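Local coordinates for uncharacterized lipoprotein GfcB (Escherichia coli K12, PDB 2IN5) that is of unknown function but, as a predicted membrane-anchored lipoprotein of the group 4 capsule protein B family, may take part in making or exporting capsule polysaccharide, at residues Pro33-Tyr38 with Val49-Ile54; Asn66-Thr71 with Lys78-Asn83; Asn85-Thr90 with Asp112-Glu117; Asn139-Asn144 with Thr193-Ala198. All blocks are in the same frame, centred on the assembly; numbering follows the deposited sequence.

In the fold
The four contacts follow one another along a chain built mainly of antiparallel strands. Interactions 1 and 2 lie 13 Å apart, centre to centre, and touch where Tyr53 OH comes 4.0 Å from Met68 SE. Interaction 3 joins interaction 2 through Thr79, whose OG1 probably hydrogen-bonds Leu86 N at 2.8 Å. Interaction 4 meets interaction 1 because strands 36-41 and 189-194 are neighbours, with a probable hydrogen bond of 2.9 Å between Tyr38 N and Thr193 O. Interactions 3 and 4 stand on opposite sides of the chain's centre, about 29 Å apart between centres. Interactions 1, 2 and 4 also reach the second subunit, which interaction 3 does not touch.

Interaction 1: Pro33-Tyr38 with Val49-Ile54; sequences PYSTMY and VVLGYI
Val50 meets the Tyr34 ring obliquely, its CG2 lying 3.3 Å from CD1 and 3.4 Å from CE1 of Tyr34, while Pro33 CD sits over the rim of one ring face. The first torsion of Tyr34, 40°, places CG between the backbone N and the carbonyl carbon, and Val50 CG2 stands anti to its own N, the branch that meets the CD1-CE1 side of the ring. Next along the chain, Ser35 CB rests 3.8 Å from Leu51 CD2; the small serine admits the leucine branch, and its OG bonds Gln6 N of the second subunit. The backbones pair antiparallel. Leu51 N gives a bond to Ser35 O at 3.0 Å, and Met37 and Val49 exchange two, each 2.9 Å between the N of one and the O of the other. Met37, a selenomethionine, shares with Val49 the sheet face on which Trp61 touches both, a buried setting suited to apolar chains. On the far side, against strand 58-62, Gly52 and Tyr53 face Lys60 in a classic beta bulge. Thr36 and Val50, next to Met37 and Val49, form a non-hydrogen-bonded pair, both beta-branched and well matched to extended backbone; these two pairs belong to the antiparallel beta hairpin of strands 36-41 and 47-55.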
# COMPACT_ATOMS: atom_id res chain seq x y z
N PRO A 33 -6.78 -11.00 -14.61
CA PRO A 33 -7.78 -9.99 -14.25
C PRO A 33 -7.21 -8.63 -13.83
O PRO A 33 -7.88 -7.61 -13.96
CB PRO A 33 -8.57 -10.68 -13.15
CG PRO A 33 -7.53 -11.50 -12.46
CD PRO A 33 -6.71 -12.07 -13.60
N TYR A 34 -5.96 -8.62 -13.36
CA TYR A 34 -5.31 -7.39 -12.92
C TYR A 34 -4.17 -6.94 -13.81
O TYR A 34 -3.66 -7.70 -14.63
CB TYR A 34 -4.79 -7.58 -11.49
CG TYR A 34 -4.19 -8.94 -11.24
CD1 TYR A 34 -2.94 -9.28 -11.75
CD2 TYR A 34 -4.90 -9.91 -10.54
CE1 TYR A 34 -2.42 -10.56 -11.56
CE2 TYR A 34 -4.39 -11.18 -10.35
CZ TYR A 34 -3.15 -11.50 -10.86
OH TYR A 34 -2.66 -12.77 -10.67
N SER A 35 -3.78 -5.68 -13.63
CA SER A 35 -2.71 -5.05 -14.40
C SER A 35 -1.35 -5.67 -14.13
O SER A 35 -1.04 -6.07 -13.01
CB SER A 35 -2.69 -3.55 -14.10
OG SER A 35 -3.93 -2.96 -14.47
N THR A 36 -0.53 -5.74 -15.17
CA THR A 36 0.80 -6.32 -15.04
C THR A 36 1.75 -5.50 -15.88
O THR A 36 1.33 -4.65 -16.65
CB THR A 36 0.81 -7.80 -15.47
OG1 THR A 36 0.34 -7.93 -16.82
CG2 THR A 36 -0.10 -8.62 -14.56
N MSE A 37 3.04 -5.78 -15.74
CA MSE A 37 4.05 -5.02 -16.45
C MSE A 37 5.37 -5.80 -16.68
O MSE A 37 5.70 -6.72 -15.94
CB MSE A 37 4.32 -3.76 -15.62
CG MSE A 37 5.49 -2.91 -16.07
SE MSE A 37 6.56 -2.36 -14.54
CE MSE A 37 5.26 -1.25 -13.64
N TYR A 38 6.10 -5.42 -17.73
CA TYR A 38 7.40 -6.03 -18.02
C TYR A 38 8.41 -4.98 -17.60
O TYR A 38 8.41 -3.87 -18.12
CB TYR A 38 7.56 -6.34 -19.51
CG TYR A 38 6.96 -7.67 -19.91
CD1 TYR A 38 6.29 -7.82 -21.13
CD2 TYR A 38 7.03 -8.77 -19.06
CE1 TYR A 38 5.68 -9.03 -21.48
CE2 TYR A 38 6.44 -9.98 -19.40
CZ TYR A 38 5.76 -10.11 -20.61
OH TYR A 38 5.16 -11.29 -20.92
N VAL A 49 6.13 -8.19 -13.46
CA VAL A 49 5.71 -7.51 -12.24
C VAL A 49 4.18 -7.36 -12.24
O VAL A 49 3.57 -7.21 -13.29
CB VAL A 49 6.38 -6.11 -12.15
CG1 VAL A 49 5.91 -5.37 -10.93
CG2 VAL A 49 7.89 -6.27 -12.12
N VAL A 50 3.55 -7.43 -11.07
CA VAL A 50 2.10 -7.32 -11.00
C VAL A 50 1.68 -6.10 -10.17
O VAL A 50 2.43 -5.65 -9.30
CB VAL A 50 1.52 -8.63 -10.37
CG1 VAL A 50 2.04 -8.81 -8.96
CG2 VAL A 50 0.02 -8.59 -10.36
N LEU A 51 0.50 -5.54 -10.44
CA LEU A 51 0.03 -4.38 -9.69
C LEU A 51 -0.68 -4.89 -8.46
O LEU A 51 -1.78 -5.43 -8.54
CB LEU A 51 -0.93 -3.51 -10.51
CG LEU A 51 -1.65 -2.34 -9.81
CD1 LEU A 51 -0.63 -1.37 -9.19
CD2 LEU A 51 -2.51 -1.61 -10.84
N GLY A 52 -0.03 -4.71 -7.31
CA GLY A 52 -0.61 -5.17 -6.07
C GLY A 52 -1.71 -4.27 -5.55
O GLY A 52 -2.78 -4.76 -5.20
N TYR A 53 -1.47 -2.96 -5.51
CA TYR A 53 -2.49 -2.06 -4.98
C TYR A 53 -2.20 -0.60 -5.28
O TYR A 53 -1.10 -0.25 -5.70
CB TYR A 53 -2.62 -2.26 -3.48
CG TYR A 53 -1.28 -2.37 -2.77
CD1 TYR A 53 -0.58 -1.23 -2.38
CD2 TYR A 53 -0.72 -3.61 -2.50
CE1 TYR A 53 0.66 -1.33 -1.75
CE2 TYR A 53 0.52 -3.72 -1.86
CZ TYR A 53 1.20 -2.58 -1.49
OH TYR A 53 2.41 -2.70 -0.85
N ILE A 54 -3.21 0.24 -5.09
CA ILE A 54 -3.04 1.67 -5.36
C ILE A 54 -3.38 2.50 -4.13
O ILE A 54 -4.41 2.29 -3.51
CB ILE A 54 -3.92 2.12 -6.54
CG1 ILE A 54 -3.68 1.21 -7.75
CG2 ILE A 54 -3.62 3.57 -6.89
CD1 ILE A 54 -4.61 1.49 -8.93

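Interaction 2: Asn66-Thr71 with Lys78-Asn83; sequences NAMLVT and KTVKLN
Met68 and Val80 pair through their backbones, each N giving a hydrogen bond of 2.9 Å to the O of the other. One pair further on, Val70 and Lys78 are joined less evenly: Val70 N binds Lys78 O closely, whereas the return bond from Lys78 N to Val70 O is long, at 3.3 Å. Between these two hydrogen-bonded pairs stands the non-hydrogen-bonded pair Leu69 and Thr79, where Thr79 CA approaches Met68 O at 3.4 Å in a CA-H...O contact.

The apolar contacts follow the same register. Met68, a selenomethionine, lies alongside Val80 and bends at chi3 (87°), which brings its CE to 3.7 Å from Val80 CG2; a long flexible chain can fit itself to a beta-branched neighbour in this way. Val70 and Lys78 also run side by side, with CB of each 3.9 Å from CB of the other, so the lysine contributes the aliphatic root of its extended chain. On the other surface, Leu69 CG meets Thr79 CG2. Beyond the paired residues, Ala67 is small enough to take Leu82 CD2 against its CB at 3.9 Å, while Lys81, which has positive phi just past the end of the strand, lays its CB against Ala67 CA.

Thr79 OG1 bonds outside the two segments, to Leu86 N and Asn85 OD1. The contact forms the hairpin of strands 68-72 and 75-80, with strand 58-62 pairing along the far edge of 68-72, where Met68 touches Lys60 and Leu62 and also packs on Glu55 of the second subunit.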
# COMPACT_ATOMS: atom_id res chain seq x y z
N ASN A 66 9.57 -9.94 -4.40
CA ASN A 66 8.89 -8.99 -3.52
C ASN A 66 9.56 -7.61 -3.45
O ASN A 66 9.61 -6.97 -2.39
CB ASN A 66 8.74 -9.59 -2.12
CG ASN A 66 7.71 -8.86 -1.29
OD1 ASN A 66 6.69 -8.39 -1.81
ND2 ASN A 66 7.96 -8.77 0.02
N ALA A 67 10.09 -7.16 -4.58
CA ALA A 67 10.70 -5.85 -4.68
C ALA A 67 9.51 -5.00 -5.14
O ALA A 67 8.59 -5.53 -5.75
CB ALA A 67 11.79 -5.84 -5.73
N MSE A 68 9.53 -3.70 -4.85
CA MSE A 68 8.41 -2.85 -5.23
C MSE A 68 8.76 -1.67 -6.11
O MSE A 68 9.83 -1.09 -6.00
CB MSE A 68 7.70 -2.35 -3.97
CG MSE A 68 6.61 -1.32 -4.24
SE MSE A 68 5.46 -1.01 -2.71
CE MSE A 68 6.50 0.35 -1.83
N LEU A 69 7.84 -1.33 -7.01
CA LEU A 69 8.02 -0.19 -7.91
C LEU A 69 6.82 0.73 -7.73
O LEU A 69 5.69 0.26 -7.71
CB LEU A 69 8.09 -0.64 -9.37
CG LEU A 69 9.50 -0.79 -9.92
CD1 LEU A 69 10.09 -2.11 -9.48
CD2 LEU A 69 9.45 -0.71 -11.42
N VAL A 70 7.05 2.03 -7.58
CA VAL A 70 5.94 2.96 -7.40
C VAL A 70 5.88 3.90 -8.58
O VAL A 70 6.87 4.53 -8.95
CB VAL A 70 6.10 3.76 -6.11
CG1 VAL A 70 4.93 4.74 -5.94
CG2 VAL A 70 6.17 2.79 -4.94
N THR A 71 4.72 4.01 -9.19
CA THR A 71 4.62 4.85 -10.36
C THR A 71 3.29 5.58 -10.45
O THR A 71 2.36 5.32 -9.68
CB THR A 71 4.72 4.01 -11.66
OG1 THR A 71 3.51 3.24 -11.80
CG2 THR A 71 5.90 3.06 -11.61
N LYS A 78 9.21 5.95 -7.12
CA LYS A 78 9.92 5.35 -6.00
C LYS A 78 10.10 3.85 -6.18
O LYS A 78 9.25 3.20 -6.78
CB LYS A 78 9.15 5.64 -4.70
CG LYS A 78 9.83 5.19 -3.42
CD LYS A 78 8.87 5.29 -2.24
CE LYS A 78 9.44 4.63 -1.00
NZ LYS A 78 8.35 4.18 -0.07
N THR A 79 11.21 3.32 -5.69
CA THR A 79 11.47 1.88 -5.76
C THR A 79 11.91 1.38 -4.39
O THR A 79 12.44 2.14 -3.58
CB THR A 79 12.56 1.51 -6.80
OG1 THR A 79 13.80 2.14 -6.47
CG2 THR A 79 12.13 1.93 -8.21
N VAL A 80 11.68 0.09 -4.14
CA VAL A 80 12.04 -0.52 -2.87
C VAL A 80 12.62 -1.92 -3.06
O VAL A 80 12.12 -2.68 -3.88
CB VAL A 80 10.82 -0.63 -1.95
CG1 VAL A 80 11.22 -1.25 -0.63
CG2 VAL A 80 10.19 0.74 -1.75
N LYS A 81 13.66 -2.23 -2.29
CA LYS A 81 14.33 -3.54 -2.32
C LYS A 81 15.07 -3.89 -3.60
O LYS A 81 15.04 -5.04 -4.04
CB LYS A 81 13.33 -4.66 -2.03
CG LYS A 81 12.58 -4.53 -0.72
CD LYS A 81 13.50 -4.62 0.48
CE LYS A 81 12.72 -4.36 1.75
NZ LYS A 81 11.50 -5.22 1.78
N LEU A 82 15.72 -2.91 -4.20
CA LEU A 82 16.48 -3.14 -5.42
C LEU A 82 17.92 -2.77 -5.09
O LEU A 82 18.17 -2.16 -4.05
CB LEU A 82 15.97 -2.25 -6.55
CG LEU A 82 14.56 -2.42 -7.14
CD1 LEU A 82 14.36 -1.35 -8.20
CD2 LEU A 82 14.38 -3.80 -7.76
N ASN A 83 18.87 -3.12 -5.95
CA ASN A 83 20.26 -2.76 -5.69
C ASN A 83 20.34 -1.27 -5.41
O ASN A 83 20.89 -0.84 -4.40
CB ASN A 83 21.14 -3.10 -6.89
CG ASN A 83 21.64 -4.53 -6.86
OD1 ASN A 83 20.86 -5.48 -6.69
ND2 ASN A 83 22.95 -4.70 -7.03

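Interaction 3: Asn85-Thr90 with Asp112-Glu117; sequences NLLEVT and DILWSE
Leu87 and Glu88 both face Leu114, a classic beta bulge in the antiparallel pairing of these strands. Leu114 O accepts from two donors, Leu87 N and Glu88 N, the latter at 3.1 Å in the carbonyl plane and on a lone pair. The near-helical backbone of Leu87 supplies the extra residue and brings its CB to 4.0 Å from Leu114 CG, two leucines meeting aslant. Beyond the bulge Leu114 N returns a bond to Glu88 O, and Val89 CG2 lies 4.1 Å from Ile113 CG2, the two side chains side by side and pointing the same way. The pairing sets the short strand 86-89 on the edge of strand 108-117, whose other side pairs with strand 120-140. At one end Ser116 OG accepts from Asn85 N at 3.2 Å, and a water joins it to Asn85 ND2; Asn85 OD1 is held by Leu82 N. At the other, Thr90 chi1 (67°) sets OG1 where Asp112 N can bond it at 2.9 Å, in place of a carbonyl. An alanine here would probably leave Asp112 N without this acceptor, with the Thr90 N to Asp112 O bond alone joining the two residues. Asp112 OD1 bonds Thr125 OG1, and Trp115 NE1 bonds Glu117 OE2 from above the carboxylate plane.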
# COMPACT_ATOMS: atom_id res chain seq x y z
N ASN A 85 17.92 2.32 -5.38
CA ASN A 85 16.54 2.76 -5.29
C ASN A 85 16.27 4.24 -5.49
O ASN A 85 17.09 5.08 -5.13
CB ASN A 85 15.97 2.37 -3.92
CG ASN A 85 15.94 0.88 -3.70
OD1 ASN A 85 15.24 0.15 -4.39
ND2 ASN A 85 16.70 0.41 -2.72
N LEU A 86 15.13 4.56 -6.08
CA LEU A 86 14.75 5.95 -6.25
C LEU A 86 14.05 6.20 -4.92
O LEU A 86 13.13 5.48 -4.55
CB LEU A 86 13.79 6.09 -7.44
CG LEU A 86 13.08 7.44 -7.63
CD1 LEU A 86 14.07 8.58 -7.85
CD2 LEU A 86 12.14 7.31 -8.81
N LEU A 87 14.49 7.22 -4.20
CA LEU A 87 13.90 7.47 -2.89
C LEU A 87 12.81 8.53 -2.86
O LEU A 87 11.89 8.46 -2.05
CB LEU A 87 14.99 7.84 -1.88
CG LEU A 87 16.05 6.77 -1.61
CD1 LEU A 87 17.01 7.27 -0.53
CD2 LEU A 87 15.38 5.48 -1.16
N GLU A 88 12.91 9.51 -3.74
CA GLU A 88 11.90 10.54 -3.74
C GLU A 88 11.93 11.34 -5.00
O GLU A 88 12.96 11.43 -5.67
CB GLU A 88 12.07 11.50 -2.55
CG GLU A 88 10.89 12.46 -2.42
CD GLU A 88 11.09 13.66 -1.46
OE1 GLU A 88 10.06 14.25 -1.07
OE2 GLU A 88 12.24 14.02 -1.11
N VAL A 89 10.77 11.88 -5.34
CA VAL A 89 10.63 12.76 -6.49
C VAL A 89 9.71 13.84 -5.94
O VAL A 89 8.68 13.54 -5.36
CB VAL A 89 9.96 12.07 -7.69
CG1 VAL A 89 9.87 13.07 -8.85
CG2 VAL A 89 10.75 10.85 -8.12
N THR A 90 10.11 15.10 -6.09
CA THR A 90 9.28 16.18 -5.59
C THR A 90 8.42 16.76 -6.71
O THR A 90 8.58 16.41 -7.88
CB THR A 90 10.12 17.35 -5.02
OG1 THR A 90 10.85 17.97 -6.08
CG2 THR A 90 11.10 16.85 -3.96
N ASP A 112 12.96 17.72 -8.05
CA ASP A 112 14.23 17.21 -7.56
C ASP A 112 14.02 15.71 -7.30
O ASP A 112 12.90 15.28 -7.05
CB ASP A 112 14.64 17.91 -6.25
CG ASP A 112 14.86 19.42 -6.42
OD1 ASP A 112 15.69 19.82 -7.27
OD2 ASP A 112 14.22 20.19 -5.69
N ILE A 113 15.09 14.93 -7.41
CA ILE A 113 14.98 13.50 -7.14
C ILE A 113 16.06 13.12 -6.14
O ILE A 113 17.08 13.79 -6.03
CB ILE A 113 15.16 12.61 -8.43
CG1 ILE A 113 16.50 12.88 -9.10
CG2 ILE A 113 14.04 12.89 -9.44
CD1 ILE A 113 16.77 11.96 -10.25
N LEU A 114 15.80 12.04 -5.41
CA LEU A 114 16.72 11.53 -4.41
C LEU A 114 16.85 10.04 -4.65
O LEU A 114 15.85 9.33 -4.58
CB LEU A 114 16.17 11.77 -3.00
CG LEU A 114 17.00 11.25 -1.82
CD1 LEU A 114 18.37 11.91 -1.79
CD2 LEU A 114 16.24 11.52 -0.55
N TRP A 115 18.05 9.56 -4.92
CA TRP A 115 18.20 8.13 -5.15
C TRP A 115 19.50 7.59 -4.52
O TRP A 115 20.45 8.33 -4.31
CB TRP A 115 18.16 7.86 -6.65
CG TRP A 115 19.43 8.13 -7.39
CD1 TRP A 115 20.36 7.21 -7.77
CD2 TRP A 115 19.91 9.40 -7.85
NE1 TRP A 115 21.39 7.82 -8.43
CE2 TRP A 115 21.15 9.17 -8.50
CE3 TRP A 115 19.43 10.71 -7.77
CZ2 TRP A 115 21.90 10.19 -9.07
CZ3 TRP A 115 20.17 11.73 -8.33
CH2 TRP A 115 21.40 11.46 -8.98
N SER A 116 19.53 6.29 -4.21
CA SER A 116 20.73 5.71 -3.64
C SER A 116 21.54 5.01 -4.71
O SER A 116 21.00 4.38 -5.61
CB SER A 116 20.38 4.74 -2.52
OG SER A 116 19.70 3.60 -2.99
N GLU A 117 22.86 5.13 -4.61
CA GLU A 117 23.76 4.51 -5.57
C GLU A 117 24.93 3.91 -4.78
O GLU A 117 25.79 4.63 -4.27
CB GLU A 117 24.25 5.57 -6.55
CG GLU A 117 24.91 5.04 -7.81
CD GLU A 117 24.87 6.04 -8.95
OE1 GLU A 117 25.44 5.75 -10.03
OE2 GLU A 117 24.27 7.12 -8.77
O HOH W 1 18.22 2.38 -0.83

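Interaction 4: Asn139-Asn144 with Thr193-Ala198; sequences NIAGRN and TFLKPA
Ile140 points its side chain into the corner where strand 189-194 gives way to loop, and the contact is built round its two branches. CG2, anti to the backbone N, presses on Leu195 CD1 at 3.4 Å, tighter than usual for two carbons, and the two chains cross at a slant. The same methyl lies 4.0 Å from Thr193 CG2, with CG1 of Ile140 almost as near to that threonine methyl. Isoleucine suits the place because its CG2 touches Leu195 and Thr193 at once and CG1 adds a second contact to the threonine, while threonine offers its methyl to Ile140 and keeps its OG1 for a weak bond with Gln178.

Ala141 adds its CB 4.3 Å from Leu195 CD1, a small group that fits where the chain reverses. With Gly142 it makes the two-residue turn, both with positive phi, a backbone close to type I'; glycine adopts such a shape readily. The turn is closed by Ile140 N to Arg143 O at 2.8 Å and by Arg143 N to Ile140 O at 3.2 Å. Farther out, Arg143 NE stands 4.5 Å from Pro197 CG, a loose, oblique approach. No direct hydrogen bond spans the contact; a water lies between Ile140 O and Leu195 O, a tentative bridge, its bond to the latter weak and the other unusually short.

The hairpin of strands 120-140 and 143-156 thus sets its tip against the end of strand 189-194. Helix 26-31 flanks the join, Ile29 touching Ala141 and Leu195, while strand 36-41 meets Thr193 and Leu195, and Arg177 of strand 176-182 packs on Ile140 and Pro197.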
# COMPACT_ATOMS: atom_id res chain seq x y z
N ASN A 139 2.83 -3.29 -30.40
CA ASN A 139 2.12 -4.54 -30.24
C ASN A 139 2.50 -5.04 -28.86
O ASN A 139 3.66 -5.32 -28.58
CB ASN A 139 2.54 -5.56 -31.29
CG ASN A 139 1.80 -6.87 -31.15
OD1 ASN A 139 2.23 -7.77 -30.42
ND2 ASN A 139 0.66 -6.96 -31.81
N ILE A 140 1.50 -5.13 -27.99
CA ILE A 140 1.71 -5.54 -26.61
C ILE A 140 0.73 -6.64 -26.23
O ILE A 140 -0.48 -6.44 -26.29
CB ILE A 140 1.49 -4.34 -25.66
CG1 ILE A 140 2.48 -3.23 -25.98
CG2 ILE A 140 1.58 -4.80 -24.22
CD1 ILE A 140 2.12 -1.88 -25.39
N ALA A 141 1.27 -7.78 -25.83
CA ALA A 141 0.43 -8.92 -25.46
C ALA A 141 -0.41 -9.31 -26.66
O ALA A 141 -1.58 -9.68 -26.53
CB ALA A 141 -0.46 -8.56 -24.28
N GLY A 142 0.20 -9.19 -27.84
CA GLY A 142 -0.47 -9.55 -29.08
C GLY A 142 -1.60 -8.66 -29.53
O GLY A 142 -2.50 -9.10 -30.24
N ARG A 143 -1.57 -7.40 -29.12
CA ARG A 143 -2.60 -6.47 -29.52
C ARG A 143 -1.98 -5.16 -29.95
O ARG A 143 -0.91 -4.78 -29.47
CB ARG A 143 -3.56 -6.21 -28.37
CG ARG A 143 -4.68 -7.21 -28.23
CD ARG A 143 -5.59 -6.80 -27.08
NE ARG A 143 -5.87 -5.36 -27.14
CZ ARG A 143 -6.58 -4.77 -28.10
NH1 ARG A 143 -6.77 -3.46 -28.07
NH2 ARG A 143 -7.12 -5.50 -29.07
N ASN A 144 -2.65 -4.49 -30.87
CA ASN A 144 -2.17 -3.22 -31.36
C ASN A 144 -2.73 -2.07 -30.55
O ASN A 144 -3.88 -2.09 -30.12
CB ASN A 144 -2.55 -3.03 -32.82
CG ASN A 144 -1.66 -3.80 -33.75
OD1 ASN A 144 -0.53 -4.13 -33.40
ND2 ASN A 144 -2.16 -4.09 -34.94
N THR A 193 6.73 -1.86 -19.72
CA THR A 193 5.69 -2.12 -20.70
C THR A 193 4.46 -2.59 -19.94
O THR A 193 4.50 -3.61 -19.25
CB THR A 193 6.13 -3.19 -21.73
OG1 THR A 193 7.28 -2.72 -22.46
CG2 THR A 193 5.02 -3.47 -22.74
N PHE A 194 3.38 -1.83 -20.04
CA PHE A 194 2.15 -2.16 -19.34
C PHE A 194 1.25 -2.99 -20.22
O PHE A 194 0.72 -2.51 -21.21
CB PHE A 194 1.48 -0.87 -18.90
CG PHE A 194 2.39 0.03 -18.15
CD1 PHE A 194 3.34 0.79 -18.82
CD2 PHE A 194 2.37 0.05 -16.77
CE1 PHE A 194 4.27 1.55 -18.12
CE2 PHE A 194 3.29 0.82 -16.05
CZ PHE A 194 4.24 1.57 -16.73
N LEU A 195 1.11 -4.26 -19.84
CA LEU A 195 0.35 -5.24 -20.59
C LEU A 195 -1.16 -5.14 -20.62
O LEU A 195 -1.77 -5.30 -21.67
CB LEU A 195 0.72 -6.65 -20.13
CG LEU A 195 2.15 -7.16 -20.34
CD1 LEU A 195 2.61 -6.95 -21.78
CD2 LEU A 195 3.07 -6.44 -19.40
N LYS A 196 -1.77 -4.88 -19.47
CA LYS A 196 -3.22 -4.81 -19.46
C LYS A 196 -3.70 -3.44 -19.91
O LYS A 196 -3.41 -2.42 -19.29
CB LYS A 196 -3.75 -5.13 -18.07
CG LYS A 196 -5.23 -5.05 -17.96
CD LYS A 196 -5.67 -5.62 -16.64
CE LYS A 196 -7.12 -5.35 -16.46
NZ LYS A 196 -7.79 -5.72 -17.73
N PRO A 197 -4.44 -3.41 -21.03
CA PRO A 197 -4.99 -2.19 -21.62
C PRO A 197 -6.22 -1.69 -20.90
O PRO A 197 -7.07 -2.48 -20.50
CB PRO A 197 -5.29 -2.62 -23.05
CG PRO A 197 -5.76 -4.02 -22.85
CD PRO A 197 -4.74 -4.58 -21.88
N ALA A 198 -6.33 -0.38 -20.73
CA ALA A 198 -7.48 0.22 -20.06
C ALA A 198 -8.52 0.69 -21.08
O ALA A 198 -8.18 1.29 -22.11
CB ALA A 198 -7.03 1.39 -19.18
O HOH W 2 -2.16 -5.04 -25.08